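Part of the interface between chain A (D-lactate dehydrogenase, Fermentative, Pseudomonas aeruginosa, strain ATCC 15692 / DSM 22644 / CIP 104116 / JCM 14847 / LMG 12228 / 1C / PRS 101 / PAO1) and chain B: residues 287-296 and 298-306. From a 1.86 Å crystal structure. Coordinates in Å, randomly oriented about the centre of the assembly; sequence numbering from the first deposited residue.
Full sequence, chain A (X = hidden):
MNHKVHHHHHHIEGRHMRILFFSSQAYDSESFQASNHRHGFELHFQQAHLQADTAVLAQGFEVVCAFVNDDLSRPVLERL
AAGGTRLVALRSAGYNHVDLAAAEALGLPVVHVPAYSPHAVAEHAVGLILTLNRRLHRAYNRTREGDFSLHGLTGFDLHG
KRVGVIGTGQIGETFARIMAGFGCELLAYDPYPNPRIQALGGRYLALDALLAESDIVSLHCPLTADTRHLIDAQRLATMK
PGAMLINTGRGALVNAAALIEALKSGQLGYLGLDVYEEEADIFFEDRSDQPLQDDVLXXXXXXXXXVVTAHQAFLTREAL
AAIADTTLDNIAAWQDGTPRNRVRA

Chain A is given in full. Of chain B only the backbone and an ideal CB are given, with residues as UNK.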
# COMPACT_ATOMS: atom_id res chain seq x y z
N ARG A 287 -7.24 -5.56 -13.26
CA ARG A 287 -8.60 -5.94 -12.80
C ARG A 287 -8.95 -5.39 -11.41
O ARG A 287 -9.82 -5.95 -10.69
CB ARG A 287 -8.67 -7.48 -12.80
CG ARG A 287 -8.56 -8.04 -14.23
CD ARG A 287 -8.61 -9.55 -14.28
NE ARG A 287 -8.30 -10.01 -15.64
CZ ARG A 287 -9.16 -9.97 -16.66
NH1 ARG A 287 -10.39 -9.51 -16.48
NH2 ARG A 287 -8.77 -10.37 -17.86
N SER A 288 -8.31 -4.28 -11.03
CA SER A 288 -8.36 -3.93 -9.60
C SER A 288 -9.75 -3.26 -9.27
O SER A 288 -10.04 -3.06 -8.14
CB SER A 288 -7.24 -2.99 -9.27
OG SER A 288 -7.34 -1.87 -10.07
N ASP A 289 -10.49 -2.83 -10.28
CA ASP A 289 -11.72 -2.08 -10.11
C ASP A 289 -12.88 -3.03 -9.76
O ASP A 289 -13.93 -2.57 -9.35
CB ASP A 289 -12.06 -1.18 -11.31
CG ASP A 289 -11.10 0.08 -11.44
OD1 ASP A 289 -10.51 0.55 -10.44
OD2 ASP A 289 -10.94 0.61 -12.57
N GLN A 290 -12.67 -4.33 -9.91
CA GLN A 290 -13.73 -5.29 -9.75
C GLN A 290 -13.37 -6.41 -8.79
O GLN A 290 -12.19 -6.74 -8.68
CB GLN A 290 -14.01 -5.91 -11.14
CG GLN A 290 -14.34 -4.88 -12.25
CD GLN A 290 -15.64 -4.11 -11.99
OE1 GLN A 290 -15.74 -2.90 -12.26
NE2 GLN A 290 -16.66 -4.81 -11.48
N PRO A 291 -14.38 -7.06 -8.15
CA PRO A 291 -14.07 -8.20 -7.30
C PRO A 291 -13.32 -9.21 -8.13
O PRO A 291 -13.57 -9.31 -9.34
CB PRO A 291 -15.44 -8.77 -6.91
CG PRO A 291 -16.27 -7.53 -6.85
CD PRO A 291 -15.78 -6.61 -7.95
N LEU A 292 -12.39 -9.88 -7.50
CA LEU A 292 -11.69 -11.00 -8.14
C LEU A 292 -12.55 -12.20 -7.91
O LEU A 292 -12.90 -12.49 -6.79
CB LEU A 292 -10.37 -11.29 -7.44
CG LEU A 292 -9.02 -11.06 -8.03
CD1 LEU A 292 -8.05 -11.88 -7.17
CD2 LEU A 292 -8.89 -11.36 -9.54
N GLN A 293 -12.92 -12.89 -8.98
CA GLN A 293 -13.87 -14.00 -8.88
C GLN A 293 -13.21 -15.22 -8.35
O GLN A 293 -13.82 -16.00 -7.62
CB GLN A 293 -14.47 -14.38 -10.28
CG GLN A 293 -15.45 -13.37 -10.82
CD GLN A 293 -16.64 -13.12 -9.90
OE1 GLN A 293 -17.18 -14.00 -9.29
NE2 GLN A 293 -17.00 -11.86 -9.77
N ASP A 294 -11.93 -15.41 -8.65
CA ASP A 294 -11.20 -16.62 -8.23
C ASP A 294 -10.83 -16.67 -6.76
O ASP A 294 -9.91 -15.98 -6.32
CB ASP A 294 -9.94 -16.72 -9.09
CG ASP A 294 -9.20 -18.03 -8.90
OD1 ASP A 294 -9.32 -18.65 -7.82
OD2 ASP A 294 -8.48 -18.43 -9.84
N ASP A 295 -11.52 -17.53 -6.01
CA ASP A 295 -11.36 -17.58 -4.59
C ASP A 295 -9.94 -18.00 -4.14
O ASP A 295 -9.39 -17.53 -3.15
CB ASP A 295 -12.33 -18.62 -3.99
CG ASP A 295 -13.80 -18.18 -4.00
OD1 ASP A 295 -14.14 -17.01 -4.17
OD2 ASP A 295 -14.67 -19.07 -3.76
N VAL A 296 -9.37 -18.93 -4.90
CA VAL A 296 -8.07 -19.48 -4.60
C VAL A 296 -7.00 -18.40 -4.82
O VAL A 296 -6.22 -18.14 -3.90
CB VAL A 296 -7.79 -20.71 -5.47
CG1 VAL A 296 -6.33 -21.17 -5.35
CG2 VAL A 296 -8.76 -21.81 -5.06
N UNK B 298 -10.61 -13.18 5.40
CA UNK B 298 -9.53 -12.94 4.42
C UNK B 298 -10.12 -12.54 3.03
O UNK B 298 -9.59 -11.65 2.31
CB UNK B 298 -8.66 -14.19 4.28
N UNK B 299 -11.19 -13.19 2.68
CA UNK B 299 -11.81 -12.96 1.38
C UNK B 299 -12.49 -11.58 1.37
O UNK B 299 -12.34 -10.85 0.40
CB UNK B 299 -12.82 -14.07 1.06
N UNK B 300 -13.15 -11.21 2.46
CA UNK B 300 -13.75 -9.89 2.55
C UNK B 300 -12.72 -8.80 2.41
O UNK B 300 -12.97 -7.83 1.68
CB UNK B 300 -14.50 -9.73 3.88
N UNK B 301 -11.60 -8.94 3.11
CA UNK B 301 -10.55 -7.98 3.08
C UNK B 301 -9.96 -7.66 1.66
O UNK B 301 -9.50 -6.57 1.48
CB UNK B 301 -9.44 -8.49 4.00
N UNK B 302 -10.10 -8.60 0.73
CA UNK B 302 -9.57 -8.52 -0.62
C UNK B 302 -10.29 -7.65 -1.61
O UNK B 302 -9.71 -7.16 -2.59
CB UNK B 302 -9.51 -9.93 -1.20
N UNK B 303 -11.60 -7.53 -1.39
CA UNK B 303 -12.49 -6.91 -2.35
C UNK B 303 -12.17 -5.41 -2.38
O UNK B 303 -11.90 -4.79 -1.34
CB UNK B 303 -13.96 -7.17 -2.00
N UNK B 304 -12.28 -4.82 -3.54
CA UNK B 304 -11.94 -3.43 -3.73
C UNK B 304 -13.00 -2.50 -3.13
O UNK B 304 -12.75 -1.34 -2.97
CB UNK B 304 -11.76 -3.14 -5.22
N UNK B 305 -14.18 -3.02 -2.88
CA UNK B 305 -15.35 -2.30 -2.46
C UNK B 305 -15.80 -2.74 -1.07
O UNK B 305 -16.94 -2.59 -0.70
CB UNK B 305 -16.48 -2.49 -3.48
N UNK B 306 -14.82 -3.20 -0.31
CA UNK B 306 -14.97 -3.49 1.14
C UNK B 306 -13.93 -2.76 1.96
O UNK B 306 -12.78 -2.75 1.59
CB UNK B 306 -14.86 -4.99 1.41

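Position 298 lies in the helix, and its ideal CB has nothing of A:287-296 within 5.5 Å. The contact sets no demand here. The residue is B:Ala298.

Position 299 is also helical. Its CA-to-CB bond points toward chain A, but nothing lies close to the CB, so a short side chain would fall short of the chain A stretch. Further out, chain A offers the carbonyl oxygens of A:Leu292 and A:Gln293 and the carboxylate of A:Asp295. These are all acceptors, and one is charged. A long donor suits the site; lysine or arginine would both be reasonable, and arginine can serve several acceptors at once. The residue is B:Arg299. B:Arg299 NH1 and B:Arg299 NH2 both donate to A:Leu292 O, at 2.9 and 2.8 Å. A:Asp295 OD1 accepts from B:Arg299 NH2 at 2.7 Å and from B:Arg299 NE at 3.1 Å, forming a salt bridge. These acceptors lie at the guanidinium edge, near its plane, where the N-H bonds point. A:Gln293 O is 3.1 Å from B:Arg299 NH2, but the angle is too poor for a hydrogen bond. A:Asp294 O lies over one face.

Positions 300 and 301 are out of reach of the chain A stretch, which therefore says little about them. Both are leucine, B:Leu300 and B:Leu301.

Position 302 points toward chain A across a gap. Many small or polar residues would fit. B:Ser302 makes no contact with the stretch.

Position 303 has phi/psi of -69/145°, which is not helical. Its CA-to-CB bond points sideways, and its ideal CB is 5.4 Å from A:Pro291 CB. A larger apolar side chain could reach that proline; leucine, methionine or an aromatic would do. The residue is B:Phe303, chi1 m. Its ring edge meets A:Pro291, with B:Phe303 CD1 3.7 Å from A:Pro291 CB.

Position 304 points toward chain A, and its ideal CB is already 3.4 Å from A:Ser288 O, so a compact side chain is the easier fit. A phi of -74° in a type I turn admits proline, though alanine or serine would also be plausible. The residue is B:Pro304. B:Pro304 CG packs 3.7 Å from A:Gln290 C and 4.3 Å from A:Pro291 CD.

Position 305 points toward chain A, but its CB has no close neighbour in the stretch. Phi/psi of -117/27° in the turn suits asparagine, aspartate or serine. B:Asn305 OD1 approaches A:Pro291 CG at 4.2 Å and finds no hydrogen-bond partner.

Position 306 has extended backbone angles, -125/133°, and is out of reach of the chain A stretch. It is B:Val306.

Chain B (298-306) ARLLSFPNV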
# COMPACT_ATOMS: atom_id res chain seq x y z
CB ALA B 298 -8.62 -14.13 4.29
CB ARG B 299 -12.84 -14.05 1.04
CG ARG B 299 -13.47 -13.90 -0.34
CD ARG B 299 -12.44 -14.10 -1.40
NE ARG B 299 -12.99 -14.56 -2.67
CZ ARG B 299 -12.96 -13.91 -3.84
NH1 ARG B 299 -12.46 -12.69 -3.96
NH2 ARG B 299 -13.48 -14.48 -4.91
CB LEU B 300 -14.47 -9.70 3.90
CG LEU B 300 -15.74 -10.53 4.02
CD1 LEU B 300 -16.26 -10.51 5.48
CD2 LEU B 300 -16.80 -10.01 3.07
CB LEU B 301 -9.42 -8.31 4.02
CG LEU B 301 -9.85 -8.17 5.50
CD1 LEU B 301 -8.87 -8.93 6.39
CD2 LEU B 301 -10.00 -6.73 5.95
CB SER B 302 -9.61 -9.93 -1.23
OG SER B 302 -8.68 -10.83 -0.68
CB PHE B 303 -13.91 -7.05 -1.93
CG PHE B 303 -14.43 -8.43 -2.09
CD1 PHE B 303 -14.59 -8.96 -3.33
CD2 PHE B 303 -14.75 -9.20 -1.01
CE1 PHE B 303 -15.10 -10.25 -3.49
CE2 PHE B 303 -15.32 -10.46 -1.19
CZ PHE B 303 -15.49 -10.97 -2.40
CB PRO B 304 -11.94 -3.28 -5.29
CG PRO B 304 -12.82 -4.30 -5.77
CD PRO B 304 -12.47 -5.50 -4.82
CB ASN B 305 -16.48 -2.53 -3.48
CG ASN B 305 -16.76 -4.04 -3.77
OD1 ASN B 305 -15.91 -4.90 -3.61
ND2 ASN B 305 -17.98 -4.33 -4.24
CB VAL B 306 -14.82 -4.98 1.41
CG1 VAL B 306 -14.83 -5.29 2.89
CG2 VAL B 306 -15.89 -5.76 0.67
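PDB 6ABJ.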